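Local coordinates for proline iminopeptidase-related protein (Thermus thermophilus, PDB 2YYS) that is of unknown function but belongs to the S33 peptidase family of alpha/beta hydrolases and may act as a peptidase, at residues Leu100-Gly105 / Ala253-Trp258; Leu125-Asn130 / Pro234-Val239; Ala165-Leu170 / Asp229-Pro234. One frame throughout, in Å; residues are numbered along the deposited sequence.

Contact 1 of 3, residues Leu100-Gly105 / Ala253-Trp258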
ATOM      1  N   LEU A 100       7.191  -1.869   4.049  1.00 16.73           N
ATOM      2  CA  LEU A 100       6.099  -2.746   3.654  1.00 16.80           C
ATOM      3  C   LEU A 100       5.014  -1.859   3.081  1.00 16.58           C
ATOM      4  O   LEU A 100       4.564  -0.938   3.760  1.00 17.01           O
ATOM      5  CB  LEU A 100       5.539  -3.501   4.854  1.00 16.79           C
ATOM      6  CG  LEU A 100       6.506  -4.239   5.766  1.00 19.00           C
ATOM      7  CD1 LEU A 100       5.732  -4.862   6.925  1.00 20.88           C
ATOM      8  CD2 LEU A 100       7.279  -5.308   5.022  1.00 19.09           C
ATOM      9  N   ALA A 101       4.591  -2.130   1.846  1.00 15.93           N
ATOM     10  CA  ALA A 101       3.575  -1.334   1.165  1.00 15.80           C
ATOM     11  C   ALA A 101       2.419  -2.191   0.668  1.00 15.92           C
ATOM     12  O   ALA A 101       2.594  -3.373   0.369  1.00 16.87           O
ATOM     13  CB  ALA A 101       4.188  -0.599  -0.011  1.00 15.87           C
ATOM     14  N   HIS A 102       1.245  -1.579   0.547  1.00 15.47           N
ATOM     15  CA  HIS A 102       0.069  -2.238   0.010  1.00 15.32           C
ATOM     16  C   HIS A 102      -0.670  -1.296  -0.945  1.00 15.49           C
ATOM     17  O   HIS A 102      -0.895  -0.130  -0.635  1.00 15.07           O
ATOM     18  CB  HIS A 102      -0.850  -2.677   1.146  1.00 16.01           C
ATOM     19  CG  HIS A 102      -2.055  -3.434   0.687  1.00 15.99           C
ATOM     20  ND1 HIS A 102      -3.336  -2.995   0.923  1.00 16.92           N
ATOM     21  CD2 HIS A 102      -2.174  -4.599   0.006  1.00 16.49           C
ATOM     22  CE1 HIS A 102      -4.196  -3.859   0.412  1.00 16.99           C
ATOM     23  NE2 HIS A 102      -3.517  -4.847  -0.143  1.00 16.10           N
ATOM     24  N   GLY A 103      -1.039  -1.805  -2.116  1.00 15.54           N
ATOM     25  CA  GLY A 103      -1.779  -1.024  -3.093  1.00 15.61           C
ATOM     26  C   GLY A 103      -1.010   0.206  -3.537  1.00 15.79           C
ATOM     27  O   GLY A 103       0.159   0.096  -3.911  1.00 15.82           O
ATOM     28  N   PHE A 104      -1.669   1.365  -3.464  1.00 16.13           N
ATOM     29  CA  PHE A 104      -1.071   2.652  -3.795  1.00 16.79           C
ATOM     30  C   PHE A 104       0.162   2.961  -2.955  1.00 16.20           C
ATOM     31  O   PHE A 104       1.032   3.698  -3.389  1.00 15.86           O
ATOM     32  CB  PHE A 104      -2.089   3.785  -3.626  1.00 17.53           C
ATOM     33  CG  PHE A 104      -1.555   5.140  -4.010  1.00 19.94           C
ATOM     34  CD1 PHE A 104      -1.060   5.368  -5.284  1.00 23.52           C
ATOM     35  CD2 PHE A 104      -1.515   6.164  -3.090  1.00 22.34           C
ATOM     36  CE1 PHE A 104      -0.552   6.618  -5.629  1.00 25.33           C
ATOM     37  CE2 PHE A 104      -1.019   7.404  -3.424  1.00 23.23           C
ATOM     38  CZ  PHE A 104      -0.540   7.636  -4.685  1.00 24.74           C
ATOM     39  N   GLY A 105       0.221   2.407  -1.748  1.00 16.09           N
ATOM     40  CA  GLY A 105       1.414   2.483  -0.931  1.00 16.31           C
ATOM     41  C   GLY A 105       2.687   2.170  -1.700  1.00 16.15           C
ATOM     42  O   GLY A 105       3.746   2.701  -1.374  1.00 15.71           O
ATOM     43  N   ALA A 253      -6.405 -15.768  -4.282  1.00 22.54           N
ATOM     44  CA  ALA A 253      -6.308 -14.666  -3.333  1.00 20.59           C
ATOM     45  C   ALA A 253      -6.560 -13.362  -4.059  1.00 19.43           C
ATOM     46  O   ALA A 253      -6.210 -13.199  -5.234  1.00 17.63           O
ATOM     47  CB  ALA A 253      -4.967 -14.658  -2.668  1.00 20.76           C
ATOM     48  N   GLY A 254      -7.206 -12.452  -3.351  1.00 18.43           N
ATOM     49  CA  GLY A 254      -7.521 -11.138  -3.868  1.00 18.46           C
ATOM     50  C   GLY A 254      -6.586 -10.104  -3.268  1.00 18.31           C
ATOM     51  O   GLY A 254      -5.439 -10.408  -2.941  1.00 17.93           O
ATOM     52  N   HIS A 255      -7.104  -8.893  -3.099  1.00 18.45           N
ATOM     53  CA  HIS A 255      -6.322  -7.736  -2.664  1.00 18.60           C
ATOM     54  C   HIS A 255      -5.857  -7.832  -1.210  1.00 18.90           C
ATOM     55  O   HIS A 255      -4.726  -7.458  -0.897  1.00 18.83           O
ATOM     56  CB  HIS A 255      -7.145  -6.465  -2.893  1.00 18.38           C
ATOM     57  CG  HIS A 255      -6.356  -5.196  -2.799  1.00 18.48           C
ATOM     58  ND1 HIS A 255      -5.203  -4.975  -3.522  1.00 17.35           N
ATOM     59  CD2 HIS A 255      -6.564  -4.074  -2.067  1.00 18.57           C
ATOM     60  CE1 HIS A 255      -4.733  -3.773  -3.232  1.00 19.47           C
ATOM     61  NE2 HIS A 255      -5.539  -3.207  -2.352  1.00 18.62           N
ATOM     62  N   TYR A 256      -6.730  -8.332  -0.334  1.00 18.79           N
ATOM     63  CA  TYR A 256      -6.354  -8.651   1.037  1.00 18.68           C
ATOM     64  C   TYR A 256      -5.939 -10.105   1.071  1.00 18.73           C
ATOM     65  O   TYR A 256      -6.624 -10.985   1.577  1.00 18.88           O
ATOM     66  CB  TYR A 256      -7.485  -8.307   2.009  1.00 18.47           C
ATOM     67  CG  TYR A 256      -7.754  -6.835   1.961  1.00 17.73           C
ATOM     68  CD1 TYR A 256      -7.037  -5.943   2.751  1.00 19.00           C
ATOM     69  CD2 TYR A 256      -8.655  -6.319   1.060  1.00 18.68           C
ATOM     70  CE1 TYR A 256      -7.264  -4.567   2.665  1.00 19.63           C
ATOM     71  CE2 TYR A 256      -8.879  -4.971   0.960  1.00 18.56           C
ATOM     72  CZ  TYR A 256      -8.195  -4.098   1.763  1.00 20.25           C
ATOM     73  OH  TYR A 256      -8.459  -2.757   1.628  1.00 23.00           O
ATOM     74  N   LEU A 257      -4.765 -10.341   0.517  1.00 18.46           N
ATOM     75  CA  LEU A 257      -4.371 -11.688   0.172  1.00 18.64           C
ATOM     76  C   LEU A 257      -4.116 -12.575   1.396  1.00 19.69           C
ATOM     77  O   LEU A 257      -4.283 -13.797   1.316  1.00 20.72           O
ATOM     78  CB  LEU A 257      -3.226 -11.672  -0.857  1.00 18.63           C
ATOM     79  CG  LEU A 257      -1.842 -11.145  -0.496  1.00 17.71           C
ATOM     80  CD1 LEU A 257      -0.855 -11.452  -1.599  1.00 18.12           C
ATOM     81  CD2 LEU A 257      -1.860  -9.636  -0.271  1.00 18.22           C
ATOM     82  N   TRP A 258      -3.779 -11.961   2.530  1.00 20.63           N
ATOM     83  CA  TRP A 258      -3.545 -12.691   3.770  1.00 21.03           C
ATOM     84  C   TRP A 258      -4.856 -13.208   4.397  1.00 21.94           C
ATOM     85  O   TRP A 258      -4.838 -14.156   5.167  1.00 22.85           O
ATOM     86  CB  TRP A 258      -2.764 -11.816   4.777  1.00 21.12           C
ATOM     87  CG  TRP A 258      -3.402 -10.494   5.027  1.00 18.96           C
ATOM     88  CD1 TRP A 258      -4.361 -10.219   5.953  1.00 19.07           C
ATOM     89  CD2 TRP A 258      -3.161  -9.268   4.321  1.00 17.43           C
ATOM     90  NE1 TRP A 258      -4.732  -8.897   5.867  1.00 19.91           N
ATOM     91  CE2 TRP A 258      -4.003  -8.289   4.881  1.00 18.49           C
ATOM     92  CE3 TRP A 258      -2.306  -8.891   3.281  1.00 17.99           C
ATOM     93  CZ2 TRP A 258      -4.030  -6.968   4.421  1.00 19.70           C
ATOM     94  CZ3 TRP A 258      -2.336  -7.578   2.819  1.00 17.87           C
ATOM     95  CH2 TRP A 258      -3.188  -6.634   3.390  1.00 18.38           C
TER

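Contact 2 of 3, residues Leu125-Asn130 / Pro234-Val239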
ATOM      1  N   LEU A 125       3.087  -5.378  -1.453  1.00 16.26           N
ATOM      2  CA  LEU A 125       1.912  -6.227  -1.480  1.00 15.83           C
ATOM      3  C   LEU A 125       0.887  -5.619  -2.408  1.00 15.43           C
ATOM      4  O   LEU A 125       0.474  -4.474  -2.216  1.00 14.95           O
ATOM      5  CB  LEU A 125       1.321  -6.361  -0.080  1.00 15.89           C
ATOM      6  CG  LEU A 125       2.297  -6.709   1.043  1.00 16.15           C
ATOM      7  CD1 LEU A 125       1.586  -6.643   2.384  1.00 17.77           C
ATOM      8  CD2 LEU A 125       2.906  -8.072   0.841  1.00 17.05           C
ATOM      9  N   ALA A 126       0.445  -6.387  -3.395  1.00 15.56           N
ATOM     10  CA  ALA A 126      -0.620  -5.937  -4.280  1.00 15.86           C
ATOM     11  C   ALA A 126      -0.362  -4.519  -4.795  1.00 16.10           C
ATOM     12  O   ALA A 126      -1.196  -3.630  -4.655  1.00 15.74           O
ATOM     13  CB  ALA A 126      -1.932  -5.990  -3.541  1.00 16.26           C
ATOM     14  N   PRO A 127       0.785  -4.304  -5.413  1.00 16.38           N
ATOM     15  CA  PRO A 127       1.164  -2.948  -5.819  1.00 16.84           C
ATOM     16  C   PRO A 127       0.216  -2.373  -6.867  1.00 16.99           C
ATOM     17  O   PRO A 127      -0.240  -3.100  -7.766  1.00 17.02           O
ATOM     18  CB  PRO A 127       2.560  -3.143  -6.403  1.00 16.99           C
ATOM     19  CG  PRO A 127       2.529  -4.581  -6.913  1.00 16.57           C
ATOM     20  CD  PRO A 127       1.772  -5.310  -5.840  1.00 16.41           C
ATOM     21  N   TRP A 128      -0.099  -1.089  -6.707  1.00 17.16           N
ATOM     22  CA  TRP A 128      -0.774  -0.279  -7.721  1.00 17.59           C
ATOM     23  C   TRP A 128       0.246   0.734  -8.236  1.00 18.17           C
ATOM     24  O   TRP A 128       0.763   1.546  -7.462  1.00 18.16           O
ATOM     25  CB  TRP A 128      -1.964   0.511  -7.148  1.00 17.47           C
ATOM     26  CG  TRP A 128      -3.132  -0.291  -6.647  1.00 17.60           C
ATOM     27  CD1 TRP A 128      -3.229  -1.649  -6.563  1.00 17.34           C
ATOM     28  CD2 TRP A 128      -4.380   0.227  -6.161  1.00 17.19           C
ATOM     29  NE1 TRP A 128      -4.447  -2.004  -6.044  1.00 17.87           N
ATOM     30  CE2 TRP A 128      -5.174  -0.874  -5.788  1.00 16.99           C
ATOM     31  CE3 TRP A 128      -4.903   1.513  -5.994  1.00 16.70           C
ATOM     32  CZ2 TRP A 128      -6.456  -0.731  -5.268  1.00 18.06           C
ATOM     33  CZ3 TRP A 128      -6.177   1.657  -5.477  1.00 17.38           C
ATOM     34  CH2 TRP A 128      -6.941   0.540  -5.122  1.00 18.17           C
ATOM     35  N   VAL A 129       0.534   0.692  -9.532  1.00 18.34           N
ATOM     36  CA  VAL A 129       1.422   1.673 -10.133  1.00 18.83           C
ATOM     37  C   VAL A 129       0.866   2.340 -11.388  1.00 18.48           C
ATOM     38  O   VAL A 129       1.301   3.422 -11.745  1.00 18.63           O
ATOM     39  CB  VAL A 129       2.787   1.057 -10.482  1.00 19.39           C
ATOM     40  CG1 VAL A 129       3.467   0.491  -9.236  1.00 19.69           C
ATOM     41  CG2 VAL A 129       2.648  -0.013 -11.536  1.00 20.46           C
ATOM     42  N   ASN A 130      -0.062   1.675 -12.067  1.00 18.00           N
ATOM     43  CA  ASN A 130      -0.603   2.142 -13.329  1.00 17.59           C
ATOM     44  C   ASN A 130      -2.096   2.370 -13.161  1.00 17.61           C
ATOM     45  O   ASN A 130      -2.887   1.438 -13.239  1.00 17.29           O
ATOM     46  CB  ASN A 130      -0.326   1.126 -14.452  1.00 17.22           C
ATOM     47  CG  ASN A 130      -0.711   1.664 -15.830  1.00 16.96           C
ATOM     48  OD1 ASN A 130      -1.524   2.571 -15.935  1.00 16.67           O
ATOM     49  ND2 ASN A 130      -0.121   1.105 -16.887  1.00 16.62           N
ATOM     50  N   PRO A 234      -2.999  -9.077 -13.527  1.00 17.27           N
ATOM     51  CA  PRO A 234      -1.582  -9.398 -13.757  1.00 17.25           C
ATOM     52  C   PRO A 234      -0.594  -8.241 -13.970  1.00 17.42           C
ATOM     53  O   PRO A 234       0.554  -8.545 -14.282  1.00 16.61           O
ATOM     54  CB  PRO A 234      -1.636 -10.234 -15.048  1.00 17.05           C
ATOM     55  CG  PRO A 234      -2.810  -9.689 -15.808  1.00 16.82           C
ATOM     56  CD  PRO A 234      -3.779  -9.156 -14.776  1.00 17.14           C
ATOM     57  N   TYR A 235      -0.985  -6.982 -13.797  1.00 17.94           N
ATOM     58  CA  TYR A 235      -0.033  -5.894 -14.022  1.00 18.06           C
ATOM     59  C   TYR A 235       1.193  -5.972 -13.107  1.00 18.37           C
ATOM     60  O   TYR A 235       2.261  -5.498 -13.474  1.00 18.72           O
ATOM     61  CB  TYR A 235      -0.696  -4.521 -13.909  1.00 17.83           C
ATOM     62  CG  TYR A 235       0.081  -3.491 -14.677  1.00 18.28           C
ATOM     63  CD1 TYR A 235      -0.115  -3.318 -16.036  1.00 18.92           C
ATOM     64  CD2 TYR A 235       1.060  -2.725 -14.049  1.00 18.88           C
ATOM     65  CE1 TYR A 235       0.630  -2.390 -16.758  1.00 19.92           C
ATOM     66  CE2 TYR A 235       1.802  -1.811 -14.744  1.00 18.21           C
ATOM     67  CZ  TYR A 235       1.589  -1.637 -16.097  1.00 19.25           C
ATOM     68  OH  TYR A 235       2.351  -0.718 -16.775  1.00 18.84           O
ATOM     69  N   ALA A 236       1.043  -6.586 -11.935  1.00 18.39           N
ATOM     70  CA  ALA A 236       2.141  -6.740 -10.994  1.00 18.88           C
ATOM     71  C   ALA A 236       3.312  -7.526 -11.591  1.00 19.59           C
ATOM     72  O   ALA A 236       4.430  -7.389 -11.123  1.00 19.67           O
ATOM     73  CB  ALA A 236       1.653  -7.401  -9.691  1.00 18.92           C
ATOM     74  N   GLU A 237       3.058  -8.344 -12.614  1.00 20.21           N
ATOM     75  CA  GLU A 237       4.134  -9.008 -13.357  1.00 21.14           C
ATOM     76  C   GLU A 237       5.070  -7.989 -14.015  1.00 20.87           C
ATOM     77  O   GLU A 237       6.279  -8.190 -14.020  1.00 20.05           O
ATOM     78  CB  GLU A 237       3.591  -9.925 -14.466  1.00 21.70           C
ATOM     79  CG  GLU A 237       2.714 -11.075 -13.995  1.00 24.67           C
ATOM     80  CD  GLU A 237       3.499 -12.287 -13.538  1.00 29.00           C
ATOM     81  OE1 GLU A 237       4.742 -12.179 -13.397  1.00 30.62           O
ATOM     82  OE2 GLU A 237       2.863 -13.347 -13.309  1.00 31.26           O
ATOM     83  N   GLU A 238       4.497  -6.939 -14.612  1.00 20.92           N
ATOM     84  CA  GLU A 238       5.272  -5.831 -15.187  1.00 21.35           C
ATOM     85  C   GLU A 238       6.129  -5.150 -14.122  1.00 21.01           C
ATOM     86  O   GLU A 238       7.303  -4.862 -14.358  1.00 21.15           O
ATOM     87  CB  GLU A 238       4.365  -4.773 -15.862  1.00 21.60           C
ATOM     88  CG  GLU A 238       3.732  -5.179 -17.192  1.00 22.65           C
ATOM     89  CD  GLU A 238       4.752  -5.452 -18.284  1.00 24.74           C
ATOM     90  OE1 GLU A 238       5.896  -4.952 -18.204  1.00 24.35           O
ATOM     91  OE2 GLU A 238       4.417  -6.185 -19.230  1.00 26.78           O
ATOM     92  N   VAL A 239       5.542  -4.903 -12.955  1.00 20.53           N
ATOM     93  CA  VAL A 239       6.256  -4.268 -11.851  1.00 20.42           C
ATOM     94  C   VAL A 239       7.467  -5.089 -11.472  1.00 20.11           C
ATOM     95  O   VAL A 239       8.575  -4.568 -11.353  1.00 19.77           O
ATOM     96  CB  VAL A 239       5.354  -4.087 -10.604  1.00 20.63           C
ATOM     97  CG1 VAL A 239       6.145  -3.591  -9.417  1.00 21.39           C
ATOM     98  CG2 VAL A 239       4.232  -3.113 -10.910  1.00 21.15           C
TER

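Contact 3 of 3, residues Ala165-Leu170 / Asp229-Pro234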
ATOM      1  N   ALA A 165     -19.122  -1.531  -5.262  1.00 25.58           N
ATOM      2  CA  ALA A 165     -19.484  -2.758  -5.964  1.00 25.18           C
ATOM      3  C   ALA A 165     -18.401  -3.199  -6.963  1.00 24.40           C
ATOM      4  O   ALA A 165     -18.096  -4.383  -7.071  1.00 24.21           O
ATOM      5  CB  ALA A 165     -20.841  -2.595  -6.674  1.00 25.42           C
ATOM      6  N   LEU A 166     -17.818  -2.249  -7.690  1.00 23.91           N
ATOM      7  CA  LEU A 166     -16.792  -2.587  -8.668  1.00 23.53           C
ATOM      8  C   LEU A 166     -15.493  -2.999  -7.984  1.00 22.63           C
ATOM      9  O   LEU A 166     -14.905  -4.011  -8.332  1.00 21.70           O
ATOM     10  CB  LEU A 166     -16.537  -1.421  -9.615  1.00 23.61           C
ATOM     11  CG  LEU A 166     -17.670  -1.064 -10.573  1.00 25.36           C
ATOM     12  CD1 LEU A 166     -17.308   0.206 -11.329  1.00 26.50           C
ATOM     13  CD2 LEU A 166     -17.973  -2.177 -11.549  1.00 25.62           C
ATOM     14  N   PHE A 167     -15.037  -2.210  -7.019  1.00 22.45           N
ATOM     15  CA  PHE A 167     -13.799  -2.539  -6.310  1.00 22.45           C
ATOM     16  C   PHE A 167     -13.941  -3.858  -5.543  1.00 22.25           C
ATOM     17  O   PHE A 167     -12.993  -4.623  -5.477  1.00 21.43           O
ATOM     18  CB  PHE A 167     -13.347  -1.397  -5.381  1.00 22.51           C
ATOM     19  CG  PHE A 167     -12.550  -0.314  -6.080  1.00 23.15           C
ATOM     20  CD1 PHE A 167     -11.249  -0.552  -6.515  1.00 24.36           C
ATOM     21  CD2 PHE A 167     -13.101   0.939  -6.305  1.00 23.75           C
ATOM     22  CE1 PHE A 167     -10.517   0.444  -7.163  1.00 23.35           C
ATOM     23  CE2 PHE A 167     -12.374   1.935  -6.949  1.00 24.69           C
ATOM     24  CZ  PHE A 167     -11.085   1.690  -7.377  1.00 24.45           C
ATOM     25  N   ASP A 168     -15.128  -4.140  -5.003  1.00 22.29           N
ATOM     26  CA  ASP A 168     -15.358  -5.378  -4.245  1.00 22.77           C
ATOM     27  C   ASP A 168     -15.154  -6.605  -5.153  1.00 22.60           C
ATOM     28  O   ASP A 168     -14.569  -7.611  -4.745  1.00 21.72           O
ATOM     29  CB  ASP A 168     -16.784  -5.430  -3.661  1.00 22.88           C
ATOM     30  CG  ASP A 168     -16.940  -4.660  -2.329  1.00 24.24           C
ATOM     31  OD1 ASP A 168     -15.952  -4.113  -1.779  1.00 23.48           O
ATOM     32  OD2 ASP A 168     -18.060  -4.563  -1.762  1.00 25.45           O
ATOM     33  N   ARG A 169     -15.634  -6.498  -6.389  1.00 22.60           N
ATOM     34  CA  ARG A 169     -15.490  -7.572  -7.375  1.00 23.19           C
ATOM     35  C   ARG A 169     -14.020  -7.823  -7.728  1.00 21.63           C
ATOM     36  O   ARG A 169     -13.564  -8.973  -7.783  1.00 21.74           O
ATOM     37  CB  ARG A 169     -16.282  -7.227  -8.636  1.00 23.84           C
ATOM     38  CG  ARG A 169     -16.868  -8.411  -9.342  1.00 28.00           C
ATOM     39  CD  ARG A 169     -17.855  -8.036 -10.462  1.00 31.59           C
ATOM     40  NE  ARG A 169     -19.004  -7.356  -9.886  1.00 32.81           N
ATOM     41  CZ  ARG A 169     -19.634  -6.310 -10.407  1.00 33.37           C
ATOM     42  NH1 ARG A 169     -19.279  -5.769 -11.570  1.00 33.40           N
ATOM     43  NH2 ARG A 169     -20.655  -5.806  -9.741  1.00 34.06           N
ATOM     44  N   LEU A 170     -13.285  -6.744  -7.964  1.00 20.05           N
ATOM     45  CA  LEU A 170     -11.856  -6.836  -8.253  1.00 19.16           C
ATOM     46  C   LEU A 170     -11.071  -7.366  -7.050  1.00 18.13           C
ATOM     47  O   LEU A 170     -10.175  -8.189  -7.195  1.00 16.58           O
ATOM     48  CB  LEU A 170     -11.312  -5.468  -8.682  1.00 19.16           C
ATOM     49  CG  LEU A 170     -11.942  -4.867  -9.935  1.00 19.09           C
ATOM     50  CD1 LEU A 170     -11.242  -3.571 -10.288  1.00 20.05           C
ATOM     51  CD2 LEU A 170     -11.891  -5.823 -11.125  1.00 19.25           C
ATOM     52  N   ASP A 229      -6.580 -10.796  -7.531  1.00 17.72           N
ATOM     53  CA  ASP A 229      -6.650  -9.375  -7.200  1.00 16.96           C
ATOM     54  C   ASP A 229      -6.734  -8.610  -8.514  1.00 17.34           C
ATOM     55  O   ASP A 229      -5.717  -8.335  -9.153  1.00 16.95           O
ATOM     56  CB  ASP A 229      -5.415  -8.973  -6.404  1.00 17.19           C
ATOM     57  CG  ASP A 229      -5.432  -7.525  -5.957  1.00 16.52           C
ATOM     58  OD1 ASP A 229      -6.381  -6.793  -6.296  1.00 15.47           O
ATOM     59  OD2 ASP A 229      -4.511  -7.040  -5.273  1.00 16.22           O
ATOM     60  N   GLY A 230      -7.961  -8.311  -8.937  1.00 17.28           N
ATOM     61  CA  GLY A 230      -8.193  -7.556 -10.151  1.00 17.35           C
ATOM     62  C   GLY A 230      -7.763  -6.092 -10.117  1.00 17.20           C
ATOM     63  O   GLY A 230      -7.860  -5.430 -11.147  1.00 17.83           O
ATOM     64  N   THR A 231      -7.310  -5.589  -8.962  1.00 17.05           N
ATOM     65  CA  THR A 231      -6.727  -4.248  -8.865  1.00 16.61           C
ATOM     66  C   THR A 231      -5.215  -4.204  -9.049  1.00 16.87           C
ATOM     67  O   THR A 231      -4.645  -3.118  -9.133  1.00 17.52           O
ATOM     68  CB  THR A 231      -7.047  -3.570  -7.513  1.00 16.59           C
ATOM     69  OG1 THR A 231      -6.317  -4.194  -6.448  1.00 14.76           O
ATOM     70  CG2 THR A 231      -8.501  -3.708  -7.137  1.00 17.03           C
ATOM     71  N   SER A 232      -4.565  -5.364  -9.100  1.00 16.89           N
ATOM     72  CA  SER A 232      -3.102  -5.442  -9.139  1.00 16.73           C
ATOM     73  C   SER A 232      -2.549  -6.456 -10.146  1.00 16.83           C
ATOM     74  O   SER A 232      -1.555  -6.175 -10.789  1.00 16.44           O
ATOM     75  CB  SER A 232      -2.563  -5.811  -7.752  1.00 16.72           C
ATOM     76  OG  SER A 232      -1.148  -5.709  -7.700  1.00 16.33           O
ATOM     77  N   TYR A 233      -3.169  -7.634 -10.239  1.00 16.88           N
ATOM     78  CA  TYR A 233      -2.696  -8.727 -11.092  1.00 17.14           C
ATOM     79  C   TYR A 233      -3.568  -8.820 -12.345  1.00 17.45           C
ATOM     80  O   TYR A 233      -4.795  -8.696 -12.239  1.00 18.26           O
ATOM     81  CB  TYR A 233      -2.714 -10.071 -10.324  1.00 17.13           C
ATOM     82  CG  TYR A 233      -1.929 -11.147 -11.040  1.00 17.53           C
ATOM     83  CD1 TYR A 233      -0.545 -11.184 -10.958  1.00 18.34           C
ATOM     84  CD2 TYR A 233      -2.561 -12.078 -11.860  1.00 18.08           C
ATOM     85  CE1 TYR A 233       0.191 -12.126 -11.660  1.00 18.83           C
ATOM     86  CE2 TYR A 233      -1.827 -13.038 -12.558  1.00 18.88           C
ATOM     87  CZ  TYR A 233      -0.451 -13.046 -12.454  1.00 19.26           C
ATOM     88  OH  TYR A 233       0.301 -13.964 -13.138  1.00 20.17           O
ATOM     89  N   PRO A 234      -2.999  -9.077 -13.527  1.00 17.27           N
ATOM     90  CA  PRO A 234      -1.582  -9.398 -13.757  1.00 17.25           C
ATOM     91  C   PRO A 234      -0.594  -8.241 -13.970  1.00 17.42           C
ATOM     92  O   PRO A 234       0.554  -8.545 -14.282  1.00 16.61           O
ATOM     93  CB  PRO A 234      -1.636 -10.234 -15.048  1.00 17.05           C
ATOM     94  CG  PRO A 234      -2.810  -9.689 -15.808  1.00 16.82           C
ATOM     95  CD  PRO A 234      -3.779  -9.156 -14.776  1.00 17.14           C
TER

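Contact 1 of 3, residues Leu100-Gly105 / Ala253-Trp258
The imidazole of H102 lies at the middle of an aromatic cluster with H255, Y256 and W258. With CG anti to the backbone N (chi1 -177°), the H102 ring reaches from strand 97-102 toward segment 253-258. Its NE2-H donates to the carbonyl O of H255 at 3.0 Å, nearly straight and close to its own ring plane, but it meets that carbonyl from above the carbonyl plane. The same NE2 lies over the centre of the H255 imidazole. The two rings cross obliquely, their planes 33° apart, and H102 CE1 comes within 3.1 Å of H255 NE2. Over one face of H102, W258 brings its six-membered ring edge-on, CH2 4.0 Å from H102 NE2; CG of W258, between the backbone N and the carbonyl carbon (chi1 54°), directs the indole toward H102. Y256 CE1 approaches H102 CE1 obliquely, at 3.9 Å.

The type II' turn from H102 to G105, which follows on from strand 97-102, corresponds to the nucleophile elbow of the alpha/beta hydrolase fold. In this family the serine nucleophile would be expected at the tip, yet G103 stands there with a positive phi. A CB built on G103 would point at H255, which is paired with D229, and lie 3.5 Å from H255 NE2, where a nucleophile side chain would meet the imidazole. A classical serine triad is therefore not formed by these residues.

The contact is buried beside strand 119-125, where L125 touches H102 and W258. L42 of helix 40-46 packs against both of those rings; Y256 is the N-cap of helix 257-260, and W258 stands in its first turn.

Contact 2 of 3, residues Leu125-Asn130 / Pro234-Val239
The irregular chain after strand 119-125 comes nearest to helix 236-243 where the CA atoms of P127 and A236 are 6.5 Å apart. There the proline CG rests against A236 CB at 4.1 Å. Further along, V129 and V239 meet tip to tip, CG2 of V129 to CG2 of V239 at 3.5 Å, a snug methyl contact. V129 CG2 also abuts the edge of the Y235 ring, 3.8 Å from CE2.

N130 and Y235 form the polar part. Both have CG anti to the backbone N, and the side chains cross at about a right angle, amide and phenol planes 89° apart. N130 CB lies over one ring face, toward its rim, as a CH-pi contact 4.0 Å from the centroid of the Y235 ring, while E238 CB lies over the opposite face, also toward the rim. From this position N130 ND2 donates to Y235 OH at 3.1 Å, in the amide plane and nearly straight (161°). The hydroxyl also bonds T211 OG1, and N130 OD1 accepts from W133 N, so the amide caps the following helix with its oxygen, and its nitrogen helps, together with T211, to fix the phenol.

This packing joins the loop between strand 119-125 and helix 131-141 to helix 236-243. Strand 221-226 adjoins it, with V223 touching P127 and V225 touching A236.

Contact 3 of 3, residues Ala165-Leu170 / Asp229-Pro234
A helix and a loop come unusually close here: the CA atoms of L170 and G230 are only 4.2 Å apart, and the carbonyl O of L170 accepts the N-H of G230 at 2.8 Å, met from above the carbonyl plane. The loop follows strand 221-226, where the alpha/beta hydrolase fold places its acidic residue, and it contains an Asx turn at D229. Helix 163-171 belongs to the insertion between strands 119-125 and 221-226, the usual site of a cap in this fold.

G230 suits so close an approach, because a CB on it would clash with L170 CD2. The leucine, its CG beside the backbone N, instead spreads over the turn: CB lies 3.7 Å from T231 CG2, and both methyls stay near the backbone of G230. L138 of helix 131-141 touches L170 as well.

The turn is organised by D229. Its OD1 is gripped by T231 twice, while OD2 bonds H255 ND1, an acid-histidine pair as in hydrolase triads. T231 OG1 in turn bonds W128 NE1, a second-shell link that would help hold the threonine in place. An alanine in place of D229 would remove the carboxylate and would probably loosen the turn and leave the H255 imidazole less firmly oriented.

F167 reaches T231 CG2 with the edge of its ring, and its side chain is about 4 Å from a bound glycerol, probably from the crystallisation liquor. On OD1 of D229, the hydroxyl OG1 of T231 sits at 2.6 Å on the syn lone pair, whereas T231 N arrives from above the carboxylate plane at 3.1 Å.

How the contacts relate
All three contacts converge on the site where this fold normally carries its catalytic triad, their centres 10 to 12 Å apart. H255 of contact 1 pairs with D229 of contact 3, ND1 to OD2 at 2.8 Å, consistent with the acid and histidine positions of such a triad being retained, although the elbow carries glycine. W128 of contact 2 borders this pair: its NE1 lies 2.9 Å from T231 OG1 and 3.3 Å from H255 CE1. P127 O of contact 2 is 2.8 Å from S232 OG of contact 3, a probable hydrogen bond, and these two contacts also share P234. Toward the elbow, G103 O is 3.0 Å from W128 N, a probable hydrogen bond joining contacts 1 and 2.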